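Local coordinates for hemolysin activator protein CdiB (Acinetobacter baumannii ACICU, PDB 6WIL) that probably exports a contact-dependent growth inhibition toxin across the outer membrane, as a transporter of the TpsB branch of the Omp85 superfamily, at residues S226-Q229 with D230-T233; S124-D127 with L128-G131; K151-S154 with L155-K158; Q108-L111 with L112-G115; P9-V12 with L13-R17. One frame throughout, in Å; residues are numbered along the deposited sequence.

Contact 1 of 5, residues S226-Q229 with D230-T233; sequences SGNQ and DTGT
Asn228 turns its side-chain carbonyl forward into the turn of a beta hairpin, where OD1 accepts two backbone N-H groups. Thr231 N donates to Asn228 OD1 at 2.6 Å and almost straight, 171° at the hydrogen; Asp230 N lies 2.8 Å from the same OD1, closing an Asx turn. Both donors come in tilted from the carbonyl plane. With chi1 at 56°, CG stands between the backbone N and the carbonyl carbon, which lets the short asparagine reach the two peptides ahead. Beyond the turn the strands pair antiparallel: Thr233 N meets Ser226 O at 2.6 Å, and Ser226 N meets Thr233 O at 3.0 Å. Next to this hydrogen-bonded pair sits the non-hydrogen-bonded pair Gly227 and Gly232, whose CA atoms approach to 3.6 Å, a closeness that leaves no room for a CB on Gly227. The hairpin joins the first two strands of the 16-stranded barrel, and Gly227 also bonds through its backbone to Thr552 of the last strand, where the barrel closes. Phe263 packs against Asn228, Thr231 and Thr233. Ser226 OG bonds to Asp224, and Thr233 OG1 to Asp261. Beside the glycine pair, Gly227 CA makes a C-H...O contact of 3.4 Å with Thr231 O.

Contact 2 of 5, residues S124-D127 with L128-G131; sequences SPQD and LNHG
Asn129 holds Gln126 O with two N-H groups, and this is the tight part of the contact. Its side-chain ND2 lies 2.8 Å from Gln126 O and in the plane of that carbonyl, while its own backbone N donates to the same oxygen at 3.3 Å. Asparagine suits the place because its short chain, with CG beside the backbone N (chi1 -76°), folds back over the preceding turn. Leu128 also packs closely, its CB 3.3 Å from Pro125 O, the carbonyl to which Leu128 N donates at 3.1 Å. Bonds of this spacing, from each N-H to the carbonyl three residues back, define the 3-10 helix that leads from strand 120-123 to strand 132-149 in a POTRA domain. Proline fits its first turn, where no N-H is needed. His130 N continues the pattern to Asp127 O at 2.9 Å, and Gly131, with the positive phi of 71° that glycine takes readily, ends the turn with a bond from its N to Leu128 O. The outer side is looser: the amides of Gln126 and Asn129 are turned 45° apart and come no nearer than 3.8 Å, NE2 to ND2, on a solvent-exposed surface, whereas Asp127 leans toward strand 132-149, touching Asn132 and Asn134.

Contact 3 of 5, residues K151-S154 with L155-K158; sequences KISS and LQLK
Ser153 is the N-cap of helix 154-160, and Ile152 before it and Leu157 in the first turn form a hydrophobic staple. The hydroxyl replaces the carbonyl that a preceding turn would have supplied: Ser153 OG accepts from Gln156 N at 3.0 Å, with 162° at the hydrogen. Its chi1 of 88° places OG between the backbone N and the carbonyl carbon, facing the first turn, and a serine is short enough to bring an acceptor that close to the chain. Regular helical bonding starts at once, with Leu157 N donating to Ser153 O at 3.2 Å and Lys158 N to Ser154 O at 3.1 Å. The staple joins the residue before the cap to the fourth residue of the helix. Ile152 CG1 lies opposite its own backbone N (chi1 179°), which carries CD1 across to Leu157 CD2 at 3.6 Å, the two side chains crossing at about a right angle. Along the way Ile152 CG1 passes 3.4 Å from Gln156 CB. Branched aliphatic residues suit these two positions because they shield the start of the helix without competing for its N-H groups. Tyr185 of strand 185-193 packs on Ile152 and Gln156. Leu155 touches Leu248 and Gln156 O accepts from Asn249 ND2, both in the turn after barrel strand 232-243, so the helix also bears on the barrel. A serine N-cap joined to an i, i+5 hydrophobic staple is a classic helix start, here opening the first helix of a POTRA domain.

Contact 4 of 5, residues Q108-L111 with L112-G115; sequences QNEL and LKKG
Glu110 lies across Lys113 on one side of helix 97-113, one turn before the helix ends. Its OE2 rests on the lysine's aliphatic chain, 3.3 Å from Lys113 CD, while OE1 makes a long salt bridge of 3.6 Å to Lys113 NZ. Glu110 CG is trans to its own N (chi1 -160°), and the bend at chi2 then swings the carboxylate forward along the helix to the lysine. Lys114 CD passes 3.8 Å from the same OE2. Beneath these side chains the helix is held by Leu112 N to Gln108 O at 2.9 Å and Lys113 N to Asn109 O at 2.8 Å. It stops in a Schellman motif: Gly115, with a positive phi of 104° that suits glycine, sends its N weakly back to Leu111 O at 3.3 Å and to Leu112 O at a shorter 3.0 Å. Phe78 packs on Glu110 and forms a cation-pi contact with Lys114, while Leu111 is buried on Phe76, Val79 and Ile121. Gln108 bonds through its amide to Ile121 N and Ser119 O, tying the helix to strand 120-123 of the POTRA domain and the residue before it. The long Glu110-Lys113 pair probably adds little energy, so the backbone bonds hold the turn, while Leu111 fastens it to its neighbours.

Contact 5 of 5, residues P9-V12 with L13-R17; sequences PSQV and LQDQR
Val12 and Gln16 lie one turn apart on helix 8-27, the N-terminal helix that runs inside the barrel, much as the plug helix does in the related FhaC. Four i to i+4 backbone bonds span the two segments. Gln16 N to Val12 O, 3.0 Å, and Leu13 N to Pro9 O, 3.2 Å, are nearly straight, at 170° and 171°; Asp15 N to Gln11 O, 3.0 Å, and Gln14 N to Ser10 O, 3.1 Å, are more bent. Proline suits the opening turn, since no N-H is required there. Among polar side chains, those of Gln11 and Asp15 cross, amide and carboxylate planes 84° apart. Gln14 is turned to the wall: its NE2 donates to Ser270 OG and Asn289 OD1 of the barrel, while its OE1 lies in plane at the edge of the Arg17 guanidinium. Amides and hydroxyls fit here because a barrel lumen is lined largely by polar residues; Ser10 reaches Asn268 and Ser266 through weak bonds. Packing adds Tyr291, which touches Ser10, Gln11 and Gln14, and Tyr461 and Met471, which touch Gln16. CG of Gln16, set beside its own backbone N and anti to the carbonyl carbon, rests 3.4 Å from Val12 O.

Contacts 1 and 5 belong to the barrel part of the molecule, with centres about 17 Å apart: one turns the first barrel hairpin, the other is a helical turn inside the barrel whose polar side chains bond to the wall. Contacts 2, 3 and 4 lie in the POTRA part. Contacts 2 and 4 belong to the same POTRA domain, centres about 24 Å apart, but contact 2 is a surface 3-10 turn whereas contact 4 buries one side of its helix. Contact 3, also at the surface, starts a helix with a serine cap; contact 4 ends one with glycine. Side-chain acceptors grip backbone in contacts 1 and 3, a side-chain donor in contact 2.

Contact 1 of 5, residues S226-Q229 with D230-T233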
loop_
_atom_site.group_PDB
_atom_site.type_symbol
_atom_site.label_atom_id
_atom_site.label_comp_id
_atom_site.label_asym_id
_atom_site.label_seq_id
_atom_site.Cartn_x
_atom_site.Cartn_y
_atom_site.Cartn_z
ATOM N N SER A 226 25.215 10.873 -4.851
ATOM C CA SER A 226 25.404 9.683 -5.666
ATOM C C SER A 226 26.111 10.054 -6.960
ATOM O O SER A 226 25.996 11.182 -7.448
ATOM C CB SER A 226 24.066 9.005 -5.988
ATOM O OG SER A 226 23.438 8.522 -4.814
ATOM N N GLY A 227 26.847 9.095 -7.510
ATOM C CA GLY A 227 27.492 9.293 -8.790
ATOM C C GLY A 227 28.558 8.242 -9.021
ATOM O O GLY A 227 28.684 7.282 -8.260
ATOM N N ASN A 228 29.307 8.434 -10.105
ATOM C CA ASN A 228 30.494 7.642 -10.369
ATOM C C ASN A 228 31.715 8.375 -9.818
ATOM O O ASN A 228 31.612 9.441 -9.205
ATOM C CB ASN A 228 30.633 7.338 -11.866
ATOM C CG ASN A 228 30.651 8.590 -12.732
ATOM O OD1 ASN A 228 31.355 9.556 -12.446
ATOM N ND2 ASN A 228 29.875 8.567 -13.806
ATOM N N GLN A 229 32.891 7.796 -10.044
ATOM C CA GLN A 229 34.118 8.375 -9.515
ATOM C C GLN A 229 34.525 9.656 -10.233
ATOM O O GLN A 229 35.435 10.347 -9.764
ATOM C CB GLN A 229 35.240 7.344 -9.592
ATOM C CG GLN A 229 34.805 5.909 -9.280
ATOM C CD GLN A 229 34.544 5.665 -7.802
ATOM O OE1 GLN A 229 35.282 6.141 -6.941
ATOM N NE2 GLN A 229 33.492 4.910 -7.505
ATOM N N ASP A 230 33.878 9.991 -11.350
ATOM C CA ASP A 230 34.150 11.225 -12.078
ATOM C C ASP A 230 33.142 12.325 -11.766
ATOM O O ASP A 230 33.530 13.460 -11.476
ATOM C CB ASP A 230 34.162 10.957 -13.589
ATOM C CG ASP A 230 35.350 10.124 -14.027
ATOM O OD1 ASP A 230 36.200 9.799 -13.171
ATOM O OD2 ASP A 230 35.433 9.797 -15.230
ATOM N N THR A 231 31.848 12.011 -11.828
ATOM C CA THR A 231 30.785 12.996 -11.670
ATOM C C THR A 231 29.719 12.441 -10.736
ATOM O O THR A 231 29.724 11.256 -10.388
ATOM C CB THR A 231 30.163 13.371 -13.024
ATOM O OG1 THR A 231 29.666 12.188 -13.664
ATOM C CG2 THR A 231 31.195 14.035 -13.926
ATOM N N GLY A 232 28.789 13.302 -10.335
ATOM C CA GLY A 232 27.755 12.870 -9.410
ATOM C C GLY A 232 26.663 13.904 -9.254
ATOM O O GLY A 232 26.740 15.016 -9.785
ATOM N N THR A 233 25.635 13.512 -8.502
ATOM C CA THR A 233 24.475 14.347 -8.222
ATOM C C THR A 233 24.361 14.569 -6.721
ATOM O O THR A 233 24.611 13.656 -5.928
ATOM C CB THR A 233 23.186 13.704 -8.752
ATOM O OG1 THR A 233 23.401 13.215 -10.082
ATOM C CG2 THR A 233 22.048 14.716 -8.767
#

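Contact 2 of 5, residues S124-D127 with L128-G131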
loop_
_atom_site.group_PDB
_atom_site.type_symbol
_atom_site.label_atom_id
_atom_site.label_comp_id
_atom_site.label_asym_id
_atom_site.label_seq_id
_atom_site.Cartn_x
_atom_site.Cartn_y
_atom_site.Cartn_z
ATOM N N SER A 124 -32.490 -24.028 19.080
ATOM C CA SER A 124 -33.807 -24.113 19.699
ATOM C C SER A 124 -34.287 -25.560 19.633
ATOM O O SER A 124 -35.062 -25.918 18.736
ATOM C CB SER A 124 -34.787 -23.174 18.995
ATOM O OG SER A 124 -34.159 -21.948 18.660
ATOM N N PRO A 125 -33.866 -26.414 20.572
ATOM C CA PRO A 125 -34.009 -27.866 20.378
ATOM C C PRO A 125 -35.432 -28.387 20.501
ATOM O O PRO A 125 -35.649 -29.579 20.259
ATOM C CB PRO A 125 -33.118 -28.457 21.489
ATOM C CG PRO A 125 -32.400 -27.275 22.123
ATOM C CD PRO A 125 -33.280 -26.100 21.881
ATOM N N GLN A 126 -36.403 -27.543 20.862
ATOM C CA GLN A 126 -37.770 -28.015 21.058
ATOM C C GLN A 126 -38.331 -28.653 19.793
ATOM O O GLN A 126 -38.996 -29.694 19.855
ATOM C CB GLN A 126 -38.664 -26.858 21.509
ATOM C CG GLN A 126 -40.141 -27.213 21.612
ATOM C CD GLN A 126 -40.418 -28.254 22.680
ATOM O OE1 GLN A 126 -39.650 -28.405 23.631
ATOM N NE2 GLN A 126 -41.519 -28.981 22.527
ATOM N N ASP A 127 -38.070 -28.045 18.636
ATOM C CA ASP A 127 -38.642 -28.519 17.384
ATOM C C ASP A 127 -37.952 -29.761 16.844
ATOM O O ASP A 127 -38.412 -30.317 15.840
ATOM C CB ASP A 127 -38.597 -27.407 16.337
ATOM C CG ASP A 127 -39.112 -26.089 16.875
ATOM O OD1 ASP A 127 -38.326 -25.367 17.526
ATOM O OD2 ASP A 127 -40.305 -25.786 16.659
ATOM N N LEU A 128 -36.865 -30.209 17.477
ATOM C CA LEU A 128 -36.279 -31.489 17.105
ATOM C C LEU A 128 -37.236 -32.647 17.357
ATOM O O LEU A 128 -37.039 -33.733 16.799
ATOM C CB LEU A 128 -34.966 -31.707 17.858
ATOM C CG LEU A 128 -33.741 -31.041 17.223
ATOM C CD1 LEU A 128 -32.491 -31.308 18.045
ATOM C CD2 LEU A 128 -33.557 -31.521 15.786
ATOM N N ASN A 129 -38.273 -32.438 18.175
ATOM C CA ASN A 129 -39.329 -33.434 18.309
ATOM C C ASN A 129 -40.013 -33.731 16.984
ATOM O O ASN A 129 -40.591 -34.811 16.826
ATOM C CB ASN A 129 -40.368 -32.973 19.330
ATOM C CG ASN A 129 -39.890 -33.130 20.754
ATOM O OD1 ASN A 129 -39.801 -34.245 21.270
ATOM N ND2 ASN A 129 -39.580 -32.014 21.403
ATOM N N HIS A 130 -39.964 -32.800 16.030
ATOM C CA HIS A 130 -40.563 -32.996 14.717
ATOM C C HIS A 130 -39.510 -33.076 13.614
ATOM O O HIS A 130 -39.821 -32.829 12.446
ATOM C CB HIS A 130 -41.564 -31.878 14.423
ATOM C CG HIS A 130 -42.434 -31.522 15.589
ATOM N ND1 HIS A 130 -43.676 -32.084 15.795
ATOM C CD2 HIS A 130 -42.241 -30.656 16.613
ATOM C CE1 HIS A 130 -44.209 -31.581 16.894
ATOM N NE2 HIS A 130 -43.359 -30.714 17.410
ATOM N N GLY A 131 -38.270 -33.413 13.965
ATOM C CA GLY A 131 -37.202 -33.497 12.989
ATOM C C GLY A 131 -36.717 -32.173 12.433
ATOM O O GLY A 131 -36.019 -32.161 11.417
#

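Contact 3 of 5, residues K151-S154 with L155-K158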
loop_
_atom_site.group_PDB
_atom_site.type_symbol
_atom_site.label_atom_id
_atom_site.label_comp_id
_atom_site.label_asym_id
_atom_site.label_seq_id
_atom_site.Cartn_x
_atom_site.Cartn_y
_atom_site.Cartn_z
ATOM N N LYS A 151 -8.292 12.880 23.113
ATOM C CA LYS A 151 -9.332 13.745 22.573
ATOM C C LYS A 151 -9.620 13.364 21.129
ATOM O O LYS A 151 -8.696 13.210 20.322
ATOM C CB LYS A 151 -8.927 15.218 22.659
ATOM C CG LYS A 151 -8.455 15.648 24.040
ATOM C CD LYS A 151 -9.403 15.182 25.136
ATOM C CE LYS A 151 -10.584 16.118 25.333
ATOM N NZ LYS A 151 -11.418 15.689 26.506
ATOM N N ILE A 152 -10.901 13.212 20.811
ATOM C CA ILE A 152 -11.332 12.921 19.450
ATOM C C ILE A 152 -12.722 13.510 19.259
ATOM O O ILE A 152 -13.633 13.252 20.050
ATOM C CB ILE A 152 -11.301 11.406 19.149
ATOM C CG1 ILE A 152 -11.776 11.130 17.725
ATOM C CG2 ILE A 152 -12.125 10.615 20.158
ATOM C CD1 ILE A 152 -11.342 9.785 17.189
ATOM N N SER A 153 -12.877 14.328 18.223
ATOM C CA SER A 153 -14.166 14.939 17.958
ATOM C C SER A 153 -15.164 13.884 17.490
ATOM O O SER A 153 -14.796 12.817 16.990
ATOM C CB SER A 153 -14.037 16.036 16.903
ATOM O OG SER A 153 -14.176 15.500 15.599
ATOM N N SER A 154 -16.449 14.197 17.664
ATOM C CA SER A 154 -17.490 13.280 17.216
ATOM C C SER A 154 -17.448 13.086 15.707
ATOM O O SER A 154 -17.755 11.995 15.213
ATOM C CB SER A 154 -18.861 13.788 17.657
ATOM O OG SER A 154 -18.928 13.878 19.070
ATOM N N LEU A 155 -17.062 14.124 14.963
ATOM C CA LEU A 155 -16.927 13.988 13.518
ATOM C C LEU A 155 -15.815 13.007 13.162
ATOM O O LEU A 155 -15.968 12.190 12.246
ATOM C CB LEU A 155 -16.667 15.357 12.888
ATOM C CG LEU A 155 -16.451 15.408 11.374
ATOM C CD1 LEU A 155 -17.651 14.837 10.635
ATOM C CD2 LEU A 155 -16.169 16.837 10.923
ATOM N N GLN A 156 -14.695 13.067 13.888
ATOM C CA GLN A 156 -13.593 12.140 13.647
ATOM C C GLN A 156 -14.038 10.691 13.791
ATOM O O GLN A 156 -13.683 9.841 12.966
ATOM C CB GLN A 156 -12.443 12.436 14.606
ATOM C CG GLN A 156 -11.277 13.191 14.002
ATOM C CD GLN A 156 -10.217 13.508 15.034
ATOM O OE1 GLN A 156 -9.126 12.936 15.017
ATOM N NE2 GLN A 156 -10.537 14.417 15.950
ATOM N N LEU A 157 -14.810 10.384 14.838
ATOM C CA LEU A 157 -15.303 9.021 15.008
ATOM C C LEU A 157 -16.228 8.624 13.868
ATOM O O LEU A 157 -16.136 7.507 13.348
ATOM C CB LEU A 157 -16.026 8.878 16.344
ATOM C CG LEU A 157 -15.179 8.864 17.612
ATOM C CD1 LEU A 157 -16.087 8.862 18.831
ATOM C CD2 LEU A 157 -14.258 7.658 17.628
ATOM N N LYS A 158 -17.123 9.528 13.462
ATOM C CA LYS A 158 -18.079 9.195 12.410
ATOM C C LYS A 158 -17.380 8.916 11.083
ATOM O O LYS A 158 -17.768 7.995 10.355
ATOM C CB LYS A 158 -19.104 10.318 12.253
ATOM C CG LYS A 158 -19.862 10.261 10.936
ATOM C CD LYS A 158 -21.182 11.004 10.986
ATOM C CE LYS A 158 -21.913 10.875 9.655
ATOM N NZ LYS A 158 -23.253 11.523 9.675
#

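Contact 4 of 5, residues Q108-L111 with L112-G115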
loop_
_atom_site.group_PDB
_atom_site.type_symbol
_atom_site.label_atom_id
_atom_site.label_comp_id
_atom_site.label_asym_id
_atom_site.label_seq_id
_atom_site.Cartn_x
_atom_site.Cartn_y
_atom_site.Cartn_z
ATOM N N GLN A 108 -20.683 -21.839 14.033
ATOM C CA GLN A 108 -20.089 -20.741 14.786
ATOM C C GLN A 108 -18.739 -20.342 14.207
ATOM O O GLN A 108 -18.402 -19.153 14.174
ATOM C CB GLN A 108 -19.951 -21.132 16.258
ATOM C CG GLN A 108 -19.200 -20.124 17.120
ATOM C CD GLN A 108 -19.996 -18.859 17.389
ATOM O OE1 GLN A 108 -21.205 -18.808 17.163
ATOM N NE2 GLN A 108 -19.316 -17.829 17.882
ATOM N N ASN A 109 -17.953 -21.321 13.752
ATOM C CA ASN A 109 -16.716 -21.004 13.048
ATOM C C ASN A 109 -17.004 -20.210 11.782
ATOM O O ASN A 109 -16.260 -19.287 11.434
ATOM C CB ASN A 109 -15.955 -22.291 12.722
ATOM C CG ASN A 109 -14.707 -22.040 11.897
ATOM O OD1 ASN A 109 -13.674 -21.632 12.425
ATOM N ND2 ASN A 109 -14.794 -22.295 10.595
ATOM N N GLU A 110 -18.092 -20.549 11.087
ATOM C CA GLU A 110 -18.490 -19.779 9.914
ATOM C C GLU A 110 -18.893 -18.363 10.303
ATOM O O GLU A 110 -18.669 -17.412 9.544
ATOM C CB GLU A 110 -19.635 -20.486 9.191
ATOM C CG GLU A 110 -19.798 -20.045 7.756
ATOM C CD GLU A 110 -18.505 -20.165 6.978
ATOM O OE1 GLU A 110 -17.935 -21.278 6.940
ATOM O OE2 GLU A 110 -18.049 -19.141 6.425
ATOM N N LEU A 111 -19.494 -18.208 11.484
ATOM C CA LEU A 111 -19.825 -16.880 11.988
ATOM C C LEU A 111 -18.563 -16.058 12.213
ATOM O O LEU A 111 -18.487 -14.888 11.818
ATOM C CB LEU A 111 -20.633 -17.009 13.281
ATOM C CG LEU A 111 -21.553 -15.855 13.675
ATOM C CD1 LEU A 111 -22.584 -15.614 12.585
ATOM C CD2 LEU A 111 -22.238 -16.158 15.002
ATOM N N LEU A 112 -17.553 -16.662 12.846
ATOM C CA LEU A 112 -16.278 -15.982 13.043
ATOM C C LEU A 112 -15.546 -15.763 11.725
ATOM O O LEU A 112 -14.792 -14.792 11.593
ATOM C CB LEU A 112 -15.402 -16.784 14.007
ATOM C CG LEU A 112 -16.004 -17.048 15.387
ATOM C CD1 LEU A 112 -15.052 -17.871 16.246
ATOM C CD2 LEU A 112 -16.353 -15.736 16.072
ATOM N N LYS A 113 -15.746 -16.654 10.748
ATOM C CA LYS A 113 -15.126 -16.478 9.438
ATOM C C LYS A 113 -15.526 -15.148 8.812
ATOM O O LYS A 113 -14.691 -14.456 8.218
ATOM C CB LYS A 113 -15.510 -17.630 8.512
ATOM C CG LYS A 113 -14.400 -18.623 8.234
ATOM C CD LYS A 113 -14.819 -19.587 7.135
ATOM C CE LYS A 113 -13.789 -20.682 6.928
ATOM N NZ LYS A 113 -14.405 -21.893 6.321
ATOM N N LYS A 114 -16.796 -14.774 8.935
ATOM C CA LYS A 114 -17.282 -13.520 8.381
ATOM C C LYS A 114 -17.076 -12.336 9.319
ATOM O O LYS A 114 -17.407 -11.206 8.945
ATOM C CB LYS A 114 -18.762 -13.646 8.008
ATOM C CG LYS A 114 -19.007 -14.011 6.545
ATOM C CD LYS A 114 -18.339 -15.324 6.165
ATOM C CE LYS A 114 -18.414 -15.569 4.666
ATOM N NZ LYS A 114 -19.815 -15.510 4.170
ATOM N N GLY A 115 -16.545 -12.563 10.520
ATOM C CA GLY A 115 -16.127 -11.486 11.395
ATOM C C GLY A 115 -17.033 -11.152 12.565
ATOM O O GLY A 115 -16.750 -10.181 13.279
#

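Contact 5 of 5, residues P9-V12 with L13-R17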
loop_
_atom_site.group_PDB
_atom_site.type_symbol
_atom_site.label_atom_id
_atom_site.label_comp_id
_atom_site.label_asym_id
_atom_site.label_seq_id
_atom_site.Cartn_x
_atom_site.Cartn_y
_atom_site.Cartn_z
ATOM N N PRO A 9 15.994 13.584 -19.585
ATOM C CA PRO A 9 16.656 12.860 -18.482
ATOM C C PRO A 9 16.262 13.359 -17.101
ATOM O O PRO A 9 15.937 12.550 -16.223
ATOM C CB PRO A 9 18.146 13.084 -18.774
ATOM C CG PRO A 9 18.210 13.239 -20.239
ATOM C CD PRO A 9 16.972 13.998 -20.613
ATOM N N SER A 10 16.280 14.678 -16.881
ATOM C CA SER A 10 15.958 15.212 -15.560
ATOM C C SER A 10 14.502 14.961 -15.179
ATOM O O SER A 10 14.199 14.786 -13.995
ATOM C CB SER A 10 16.267 16.709 -15.503
ATOM O OG SER A 10 17.598 16.946 -15.073
ATOM N N GLN A 11 13.593 14.944 -16.157
ATOM C CA GLN A 11 12.183 14.718 -15.857
ATOM C C GLN A 11 11.884 13.251 -15.572
ATOM O O GLN A 11 10.996 12.952 -14.766
ATOM C CB GLN A 11 11.308 15.219 -17.011
ATOM C CG GLN A 11 10.529 16.502 -16.710
ATOM C CD GLN A 11 9.298 16.267 -15.842
ATOM O OE1 GLN A 11 9.107 15.186 -15.283
ATOM N NE2 GLN A 11 8.450 17.284 -15.733
ATOM N N VAL A 12 12.602 12.330 -16.219
ATOM C CA VAL A 12 12.450 10.910 -15.908
ATOM C C VAL A 12 12.883 10.637 -14.474
ATOM O O VAL A 12 12.183 9.961 -13.709
ATOM C CB VAL A 12 13.244 10.053 -16.911
ATOM C CG1 VAL A 12 13.502 8.664 -16.344
ATOM C CG2 VAL A 12 12.499 9.957 -18.232
ATOM N N LEU A 13 14.049 11.163 -14.089
ATOM C CA LEU A 13 14.541 10.975 -12.729
ATOM C C LEU A 13 13.610 11.615 -11.708
ATOM O O LEU A 13 13.469 11.104 -10.590
ATOM C CB LEU A 13 15.951 11.552 -12.601
ATOM C CG LEU A 13 16.681 11.293 -11.282
ATOM C CD1 LEU A 13 17.320 9.908 -11.270
ATOM C CD2 LEU A 13 17.714 12.378 -11.014
ATOM N N GLN A 14 12.967 12.727 -12.070
ATOM C CA GLN A 14 12.002 13.353 -11.174
ATOM C C GLN A 14 10.765 12.479 -10.994
ATOM O O GLN A 14 10.254 12.342 -9.877
ATOM C CB GLN A 14 11.619 14.737 -11.705
ATOM C CG GLN A 14 10.327 15.315 -11.140
ATOM C CD GLN A 14 10.456 15.788 -9.701
ATOM O OE1 GLN A 14 11.541 15.766 -9.117
ATOM N NE2 GLN A 14 9.342 16.226 -9.124
ATOM N N ASP A 15 10.279 11.866 -12.079
ATOM C CA ASP A 15 9.107 10.999 -11.974
ATOM C C ASP A 15 9.401 9.769 -11.123
ATOM O O ASP A 15 8.571 9.371 -10.296
ATOM C CB ASP A 15 8.629 10.583 -13.365
ATOM C CG ASP A 15 7.946 11.712 -14.113
ATOM O OD1 ASP A 15 7.964 12.858 -13.614
ATOM O OD2 ASP A 15 7.383 11.453 -15.199
ATOM N N GLN A 16 10.568 9.148 -11.316
ATOM C CA GLN A 16 10.947 8.010 -10.485
ATOM C C GLN A 16 11.051 8.413 -9.019
ATOM O O GLN A 16 10.571 7.697 -8.132
ATOM C CB GLN A 16 12.269 7.413 -10.971
ATOM C CG GLN A 16 12.228 6.831 -12.379
ATOM C CD GLN A 16 13.524 6.130 -12.759
ATOM O OE1 GLN A 16 14.598 6.473 -12.263
ATOM N NE2 GLN A 16 13.424 5.135 -13.634
ATOM N N ARG A 17 11.677 9.562 -8.747
ATOM C CA ARG A 17 11.762 10.052 -7.375
ATOM C C ARG A 17 10.379 10.362 -6.816
ATOM O O ARG A 17 10.106 10.107 -5.637
ATOM C CB ARG A 17 12.654 11.292 -7.316
ATOM C CG ARG A 17 12.955 11.766 -5.900
ATOM C CD ARG A 17 13.474 13.194 -5.879
ATOM N NE ARG A 17 12.391 14.171 -5.983
ATOM C CZ ARG A 17 11.679 14.608 -4.948
ATOM N NH1 ARG A 17 11.933 14.152 -3.728
ATOM N NH2 ARG A 17 10.712 15.496 -5.132
#